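Local coordinates for class II aldolase/adducin domain protein (Pseudomonas syringae pv. phaseolicola 1448A, PDB 3OCR), which is of unconfirmed function, belongs to the class II aldolase/adducin family and may bind actin filaments, at residues Y42-A46 against F78-T82; I71-L76 against T100-N105; I151-G155 against I235-E239. The contacts are given in a common frame with arbitrary orientation. Residues are numbered along the deposited sequence.

Contact 1. Residues Y42-A46 against F78-T82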
loop_
_atom_site.group_PDB
_atom_site.type_symbol
_atom_site.label_atom_id
_atom_site.label_comp_id
_atom_site.label_asym_id
_atom_site.label_seq_id
_atom_site.Cartn_x
_atom_site.Cartn_y
_atom_site.Cartn_z
ATOM N N TYR A 42 -19.468 10.683 -0.430
ATOM C CA TYR A 42 -18.210 11.431 -0.264
ATOM C C TYR A 42 -17.274 10.865 0.813
ATOM O O TYR A 42 -16.100 10.642 0.545
ATOM C CB TYR A 42 -18.482 12.916 -0.011
ATOM C CG TYR A 42 -18.761 13.744 -1.244
ATOM C CD1 TYR A 42 -17.699 14.259 -2.003
ATOM C CD2 TYR A 42 -20.091 14.055 -1.637
ATOM C CE1 TYR A 42 -17.921 15.055 -3.099
ATOM C CE2 TYR A 42 -20.327 14.860 -2.746
ATOM C CZ TYR A 42 -19.228 15.339 -3.484
ATOM O OH TYR A 42 -19.397 16.122 -4.581
ATOM N N ARG A 43 -17.789 10.658 2.028
ATOM C CA ARG A 43 -17.044 10.023 3.107
ATOM C C ARG A 43 -16.569 8.599 2.865
ATOM O O ARG A 43 -15.507 8.211 3.356
ATOM C CB ARG A 43 -17.886 10.022 4.399
ATOM C CG ARG A 43 -18.376 11.398 4.777
ATOM C CD ARG A 43 -17.325 12.158 5.562
ATOM N NE ARG A 43 -17.892 13.352 6.180
ATOM C CZ ARG A 43 -17.814 13.658 7.472
ATOM N NH1 ARG A 43 -17.157 12.886 8.323
ATOM N NH2 ARG A 43 -18.367 14.774 7.898
ATOM N N LEU A 44 -17.373 7.807 2.163
ATOM C CA LEU A 44 -16.976 6.440 1.791
ATOM C C LEU A 44 -15.782 6.455 0.834
ATOM O O LEU A 44 -14.856 5.631 0.953
ATOM C CB LEU A 44 -18.144 5.687 1.125
ATOM C CG LEU A 44 -19.223 5.196 2.082
ATOM C CD1 LEU A 44 -20.506 4.840 1.322
ATOM C CD2 LEU A 44 -18.710 3.989 2.870
ATOM N N ALA A 45 -15.813 7.410 -0.090
ATOM C CA ALA A 45 -14.743 7.554 -1.096
ATOM C C ALA A 45 -13.449 7.951 -0.384
ATOM O O ALA A 45 -12.359 7.525 -0.771
ATOM C CB ALA A 45 -15.123 8.604 -2.147
ATOM N N ALA A 46 -13.596 8.752 0.675
ATOM C CA ALA A 46 -12.472 9.157 1.495
ATOM C C ALA A 46 -11.947 7.958 2.261
ATOM O O ALA A 46 -10.748 7.698 2.241
ATOM C CB ALA A 46 -12.871 10.313 2.445
ATOM N N PHE A 78 -13.396 15.514 0.886
ATOM C CA PHE A 78 -14.466 14.506 0.882
ATOM C C PHE A 78 -14.800 14.109 2.306
ATOM O O PHE A 78 -15.949 13.819 2.629
ATOM C CB PHE A 78 -14.022 13.284 0.086
ATOM C CG PHE A 78 -14.216 13.425 -1.414
ATOM C CD1 PHE A 78 -14.156 14.682 -2.029
ATOM C CD2 PHE A 78 -14.468 12.313 -2.195
ATOM C CE1 PHE A 78 -14.337 14.822 -3.414
ATOM C CE2 PHE A 78 -14.646 12.430 -3.597
ATOM C CZ PHE A 78 -14.578 13.694 -4.199
ATOM N N ASP A 79 -13.762 14.141 3.137
ATOM C CA ASP A 79 -13.772 13.835 4.554
ATOM C C ASP A 79 -14.581 14.808 5.398
ATOM O O ASP A 79 -14.839 14.554 6.573
ATOM C CB ASP A 79 -12.325 13.955 5.038
ATOM C CG ASP A 79 -11.860 12.734 5.752
ATOM O OD1 ASP A 79 -12.700 11.843 6.002
ATOM O OD2 ASP A 79 -10.657 12.649 6.061
ATOM N N GLU A 80 -14.920 15.950 4.819
ATOM C CA GLU A 80 -15.531 17.032 5.574
ATOM C C GLU A 80 -16.983 17.185 5.185
ATOM O O GLU A 80 -17.728 17.936 5.807
ATOM C CB GLU A 80 -14.793 18.351 5.326
ATOM C CG GLU A 80 -13.384 18.407 5.906
ATOM C CD GLU A 80 -12.634 19.667 5.482
ATOM O OE1 GLU A 80 -12.613 20.001 4.271
ATOM O OE2 GLU A 80 -12.050 20.313 6.364
ATOM N N ILE A 81 -17.391 16.460 4.154
ATOM C CA ILE A 81 -18.710 16.673 3.576
ATOM C C ILE A 81 -19.783 16.153 4.538
ATOM O O ILE A 81 -19.601 15.104 5.167
ATOM C CB ILE A 81 -18.836 16.003 2.220
ATOM C CG1 ILE A 81 -17.686 16.456 1.279
ATOM C CG2 ILE A 81 -20.245 16.245 1.613
ATOM C CD1 ILE A 81 -17.544 17.992 1.070
ATOM N N THR A 82 -20.871 16.904 4.655
ATOM C CA THR A 82 -22.010 16.511 5.481
ATOM C C THR A 82 -23.301 16.780 4.705
ATOM O O THR A 82 -23.318 17.591 3.785
ATOM C CB THR A 82 -22.089 17.326 6.789
ATOM O OG1 THR A 82 -22.389 18.679 6.463
ATOM C CG2 THR A 82 -20.778 17.283 7.581
HETATM O O HOH W 1 -14.700 9.560 5.668
#

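Contact 2. Residues I71-L76 against T100-N105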
loop_
_atom_site.group_PDB
_atom_site.type_symbol
_atom_site.label_atom_id
_atom_site.label_comp_id
_atom_site.label_asym_id
_atom_site.label_seq_id
_atom_site.Cartn_x
_atom_site.Cartn_y
_atom_site.Cartn_z
ATOM N N ILE A 71 -23.776 19.068 -4.841
ATOM C CA ILE A 71 -22.341 18.857 -5.053
ATOM C C ILE A 71 -21.574 19.437 -3.847
ATOM O O ILE A 71 -22.145 20.216 -3.044
ATOM C CB ILE A 71 -21.895 19.473 -6.417
ATOM C CG1 ILE A 71 -20.494 19.014 -6.819
ATOM C CG2 ILE A 71 -22.055 21.003 -6.397
ATOM C CD1 ILE A 71 -20.292 18.849 -8.325
ATOM N N ASN A 72 -20.316 19.022 -3.678
ATOM C CA ASN A 72 -19.469 19.572 -2.612
ATOM C C ASN A 72 -19.179 21.057 -2.804
ATOM O O ASN A 72 -19.115 21.553 -3.940
ATOM C CB ASN A 72 -18.156 18.765 -2.411
ATOM C CG ASN A 72 -17.221 18.814 -3.626
ATOM O OD1 ASN A 72 -17.626 18.582 -4.764
ATOM N ND2 ASN A 72 -15.957 19.108 -3.371
ATOM N N ALA A 73 -19.046 21.751 -1.682
ATOM C CA ALA A 73 -18.571 23.124 -1.644
ATOM C C ALA A 73 -17.108 23.187 -2.061
ATOM O O ALA A 73 -16.327 22.285 -1.748
ATOM C CB ALA A 73 -18.761 23.733 -0.223
ATOM N N PHE A 74 -16.759 24.292 -2.727
ATOM C CA PHE A 74 -15.426 24.577 -3.277
ATOM C C PHE A 74 -14.353 24.536 -2.207
ATOM O O PHE A 74 -14.354 25.363 -1.294
ATOM C CB PHE A 74 -15.442 25.993 -3.868
ATOM C CG PHE A 74 -14.380 26.255 -4.925
ATOM C CD1 PHE A 74 -13.660 25.210 -5.506
ATOM C CD2 PHE A 74 -14.149 27.563 -5.373
ATOM C CE1 PHE A 74 -12.703 25.460 -6.511
ATOM C CE2 PHE A 74 -13.210 27.828 -6.377
ATOM C CZ PHE A 74 -12.486 26.773 -6.944
ATOM N N GLY A 75 -13.459 23.560 -2.287
ATOM C CA GLY A 75 -12.314 23.539 -1.368
ATOM C C GLY A 75 -12.423 22.662 -0.129
ATOM O O GLY A 75 -11.455 22.531 0.607
ATOM N N LEU A 76 -13.581 22.050 0.100
ATOM C CA LEU A 76 -13.716 21.071 1.183
ATOM C C LEU A 76 -13.222 19.706 0.746
ATOM O O LEU A 76 -13.412 19.320 -0.394
ATOM C CB LEU A 76 -15.173 20.925 1.613
ATOM C CG LEU A 76 -15.834 22.086 2.353
ATOM C CD1 LEU A 76 -17.122 21.564 3.034
ATOM C CD2 LEU A 76 -14.893 22.701 3.363
ATOM N N THR A 100 -22.678 27.011 2.968
ATOM C CA THR A 100 -21.280 27.269 3.368
ATOM C C THR A 100 -20.759 28.656 3.013
ATOM O O THR A 100 -19.799 29.135 3.616
ATOM C CB THR A 100 -20.304 26.259 2.734
ATOM O OG1 THR A 100 -20.128 26.568 1.343
ATOM C CG2 THR A 100 -20.831 24.832 2.868
ATOM N N GLY A 101 -21.355 29.282 2.002
ATOM C CA GLY A 101 -20.822 30.526 1.459
ATOM C C GLY A 101 -19.537 30.335 0.659
ATOM O O GLY A 101 -18.893 31.313 0.281
ATOM N N LEU A 102 -19.151 29.087 0.420
ATOM C CA LEU A 102 -17.924 28.781 -0.336
ATOM C C LEU A 102 -18.166 28.616 -1.826
ATOM O O LEU A 102 -17.228 28.592 -2.614
ATOM C CB LEU A 102 -17.239 27.514 0.196
ATOM C CG LEU A 102 -16.689 27.504 1.627
ATOM C CD1 LEU A 102 -16.300 26.086 2.038
ATOM C CD2 LEU A 102 -15.506 28.457 1.782
ATOM N N GLY A 103 -19.429 28.469 -2.206
ATOM C CA GLY A 103 -19.783 28.178 -3.590
ATOM C C GLY A 103 -19.230 26.841 -4.026
ATOM O O GLY A 103 -18.906 25.983 -3.192
ATOM N N ILE A 104 -19.117 26.655 -5.334
ATOM C CA ILE A 104 -18.720 25.371 -5.882
ATOM C C ILE A 104 -17.549 25.562 -6.807
ATOM O O ILE A 104 -17.212 26.674 -7.155
ATOM C CB ILE A 104 -19.883 24.672 -6.681
ATOM C CG1 ILE A 104 -20.249 25.454 -7.960
ATOM C CG2 ILE A 104 -21.099 24.447 -5.778
ATOM C CD1 ILE A 104 -20.983 24.597 -9.047
ATOM N N ASN A 105 -16.917 24.465 -7.181
ATOM C CA ASN A 105 -15.950 24.499 -8.256
ATOM C C ASN A 105 -16.733 24.500 -9.548
ATOM O O ASN A 105 -17.147 23.443 -10.040
ATOM C CB ASN A 105 -15.056 23.269 -8.213
ATOM C CG ASN A 105 -14.070 23.230 -9.346
ATOM O OD1 ASN A 105 -14.111 24.059 -10.257
ATOM N ND2 ASN A 105 -13.159 22.265 -9.291
HETATM O O HOH W 2 -17.670 21.891 -6.305
#

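Contact 3. Residues I151-G155 against I235-E239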
loop_
_atom_site.group_PDB
_atom_site.type_symbol
_atom_site.label_atom_id
_atom_site.label_comp_id
_atom_site.label_asym_id
_atom_site.label_seq_id
_atom_site.Cartn_x
_atom_site.Cartn_y
_atom_site.Cartn_z
ATOM N N ILE A 151 -14.720 -8.699 -16.050
ATOM C CA ILE A 151 -15.550 -9.363 -17.076
ATOM C C ILE A 151 -17.016 -8.983 -16.862
ATOM O O ILE A 151 -17.779 -8.838 -17.821
ATOM C CB ILE A 151 -15.312 -10.918 -17.088
ATOM C CG1 ILE A 151 -13.897 -11.235 -17.544
ATOM C CG2 ILE A 151 -16.321 -11.683 -17.971
ATOM C CD1 ILE A 151 -13.418 -12.697 -17.204
ATOM N N ALA A 152 -17.392 -8.760 -15.600
ATOM C CA ALA A 152 -18.718 -8.273 -15.266
ATOM C C ALA A 152 -19.068 -6.908 -15.916
ATOM O O ALA A 152 -20.248 -6.593 -16.117
ATOM C CB ALA A 152 -18.874 -8.208 -13.719
ATOM N N PHE A 153 -18.049 -6.104 -16.237
ATOM C CA PHE A 153 -18.240 -4.842 -16.988
ATOM C C PHE A 153 -18.245 -4.992 -18.519
ATOM O O PHE A 153 -18.362 -3.997 -19.239
ATOM C CB PHE A 153 -17.167 -3.822 -16.565
ATOM C CG PHE A 153 -17.452 -3.212 -15.217
ATOM C CD1 PHE A 153 -16.839 -3.706 -14.070
ATOM C CD2 PHE A 153 -18.389 -2.201 -15.099
ATOM C CE1 PHE A 153 -17.148 -3.152 -12.800
ATOM C CE2 PHE A 153 -18.686 -1.633 -13.847
ATOM C CZ PHE A 153 -18.058 -2.119 -12.715
ATOM N N SER A 154 -18.128 -6.214 -19.026
ATOM C CA SER A 154 -18.057 -6.374 -20.478
ATOM C C SER A 154 -19.341 -5.840 -21.123
ATOM O O SER A 154 -20.450 -6.204 -20.713
ATOM C CB SER A 154 -17.825 -7.834 -20.858
ATOM O OG SER A 154 -17.828 -7.985 -22.274
ATOM N N GLY A 155 -19.175 -4.946 -22.099
ATOM C CA GLY A 155 -20.291 -4.317 -22.791
ATOM C C GLY A 155 -21.013 -3.237 -21.983
ATOM O O GLY A 155 -22.053 -2.740 -22.421
ATOM N N ILE A 235 -17.115 -14.987 -21.324
ATOM C CA ILE A 235 -17.338 -13.540 -21.163
ATOM C C ILE A 235 -18.828 -13.256 -21.390
ATOM O O ILE A 235 -19.483 -12.619 -20.545
ATOM C CB ILE A 235 -16.461 -12.700 -22.159
ATOM C CG1 ILE A 235 -14.959 -12.996 -21.995
ATOM C CG2 ILE A 235 -16.780 -11.189 -22.098
ATOM C CD1 ILE A 235 -14.485 -12.877 -20.643
ATOM N N ALA A 236 -19.346 -13.774 -22.502
ATOM C CA ALA A 236 -20.780 -13.637 -22.861
ATOM C C ALA A 236 -21.741 -14.108 -21.775
ATOM O O ALA A 236 -22.708 -13.411 -21.468
ATOM C CB ALA A 236 -21.081 -14.349 -24.146
ATOM N N LYS A 237 -21.457 -15.276 -21.205
ATOM C CA LYS A 237 -22.200 -15.797 -20.055
ATOM C C LYS A 237 -22.202 -14.819 -18.872
ATOM O O LYS A 237 -23.245 -14.569 -18.276
ATOM C CB LYS A 237 -21.666 -17.187 -19.643
ATOM C CG LYS A 237 -22.406 -17.859 -18.444
ATOM C CD LYS A 237 -22.383 -19.420 -18.488
ATOM C CE LYS A 237 -22.484 -20.097 -17.072
ATOM N NZ LYS A 237 -21.317 -19.790 -16.079
ATOM N N VAL A 238 -21.040 -14.273 -18.526
ATOM C CA VAL A 238 -20.960 -13.341 -17.408
ATOM C C VAL A 238 -21.767 -12.072 -17.699
ATOM O O VAL A 238 -22.403 -11.496 -16.784
ATOM C CB VAL A 238 -19.505 -13.042 -17.012
ATOM C CG1 VAL A 238 -19.439 -11.927 -15.933
ATOM C CG2 VAL A 238 -18.834 -14.321 -16.487
ATOM N N GLU A 239 -21.756 -11.659 -18.971
ATOM C CA GLU A 239 -22.536 -10.512 -19.439
ATOM C C GLU A 239 -24.017 -10.754 -19.177
ATOM O O GLU A 239 -24.716 -9.861 -18.727
ATOM C CB GLU A 239 -22.331 -10.250 -20.940
ATOM C CG GLU A 239 -20.950 -9.757 -21.328
ATOM C CD GLU A 239 -20.865 -9.286 -22.779
ATOM O OE1 GLU A 239 -21.914 -9.031 -23.411
ATOM O OE2 GLU A 239 -19.734 -9.153 -23.284
#

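Contact 1. Residues Y42-A46 against F78-T82
A helix can meet an irregular loop through apolar and polar partners together, as Y42-A46 of helix 29-47 does with F78-T82. Y42 comes first. Its CB rests 3.8 Å from CB of I81, and its ring drives an edge into the face of F78 in a T-shaped pair, with centroids 4.7 Å apart and planes at 81°. The ring hydroxyl reaches past both segments to hydrogen-bond to the backbone N of F58 and of N72. One residue on, R43 leaves the helix sideways, but its end comes nearer and lies along the loop backbone. R43 NE donates to I81 O at 2.6 Å, and R43 NH2 adds a weak hydrogen bond to the same oxygen at 3.0 Å. D79 O lies over one face of the guanidinium, 3.2 Å from R43 CZ; R43 NE and NH1 are each 3.3 Å from D79 O, but the angles are too poor for hydrogen bonds. In the AraD-like fold of class II aldolases helices pack around a central sheet; here one of them meets the connection between strands 68-71 and 87-90, two neighbours in that sheet. L44 faces the other way, onto W257, L260 and L264 of helix 251-265. A45 then returns to the loop, its CB 3.8 Å from CD2 of F78 at the ring edge. Last, A46 sets its CB 4.0 Å from CB of F78, while a water bridges R43 O (2.8 Å) and D79 OD1 (3.1 Å). Beyond D79, E80 forms a salt bridge through OE2 with R262 of the second subunit.

Contact 2. Residues I71-L76 against T100-N105
Small apolar patches can hold two loops together when the backbone supplies the polar links, as I71-L76 and T100-N105 illustrate. Two such patches lie in this contact. In one, CG2 of I71 meets CG2 of I104 at 3.6 Å, and I104 also packs on V87 and V89 of strand 87-90. In the other, CD1 of L102 lies 4.1 Å from CB of A73 and 3.9 Å from CD2 of L76. The ring of F74 extends the apolar surface over the other loop: CA of N105 sits above its face, 4.0 Å from the ring centroid and 24° off the normal, a CH-pi contact. R255 of the second subunit makes a cation-pi interaction with this same ring, which places it at a subunit interface. Residues A73 to L76 form a type II beta turn, with G75 at its third position, where a CB would be jammed against the carbonyl O of F74 and glycine is called for. The turn lies in the connection leaving strand 68-71, and the opposing loop runs from strand 95-97 towards helix 110-118, so two exits from the same sheet are joined. The direct polar link is nearly straight: F74 N donates to G103 O at 2.8 Å with an angle of 170°. CA of A73 approaches that oxygen at 3.3 Å in a CA-H...O contact. Further out, a water receives N105 N and donates to N72 O, both at 2.8 Å. At the far end of T100-N105, OG1 of T100 accepts from L102 N at 2.9 Å in an ST turn and also hydrogen-bonds to D98.

Contact 3. Residues I151-G155 against I235-E239
How a tight turn and a helix can mesh through few side chains is seen where I151-G155 packs on I235-E239. I151 takes the m,t rotamer and points its CB toward the helix, so that its CG2 lies 3.5 Å from CD1 of I235 and 3.6 Å from CB of V238. I235 leaves its backbone sideways, but m,m torsions bring its tip back to the turn. V238, with chi1 at t, sets CG1 3.8 Å from CA of A152, whose own CB points away. The third subunit approaches here as well, its Y162 packing on I151 and its G164 on V238. Polar pairing rests on S154: with chi1 at 177° its OG donates to OE2 of E239 over only 2.5 Å, a very short hydrogen bond, while the same OG lies 3.4 Å from CG2 of I235. E239 reaches it through an m,t chain whose CA-to-CB bond starts sideways. The type I beta turn from I151 to S154, closed by S154 N to I151 O at 2.9 Å, presents I151 and S154 to the helix and turns F153 away. That ring packs instead on A208 and L209 of helix 199-219. The turn thus joins helix 148-151 to strand 157-160, an outermost strand of the chain's sheet, with helix 199-219 against F153 and helix 232-243 across I151 and S154.

How the contacts relate
Contacts 1 and 2 form one continuous region, their centres 13 Å apart, and their segments alternate along the chain. Both draw on the connection between strands 68-71 and 87-90, and they touch directly: Y42 OH lies 3.0 Å from N72 OD1, probably hydrogen-bonded, and I81 CD1 packs 3.6 Å from N72 CB. Contact 3 follows later in sequence, on the opposite side of the chain's centre, with its centre 31 Å from that of contact 1 and 39 Å from that of contact 2. Its turn runs on into strand 157-160 of the same sheet. Contacts 1 and 2 meet the second subunit and contact 3 the third, so packing within the chain adjoins different interfaces of the four-chain assembly.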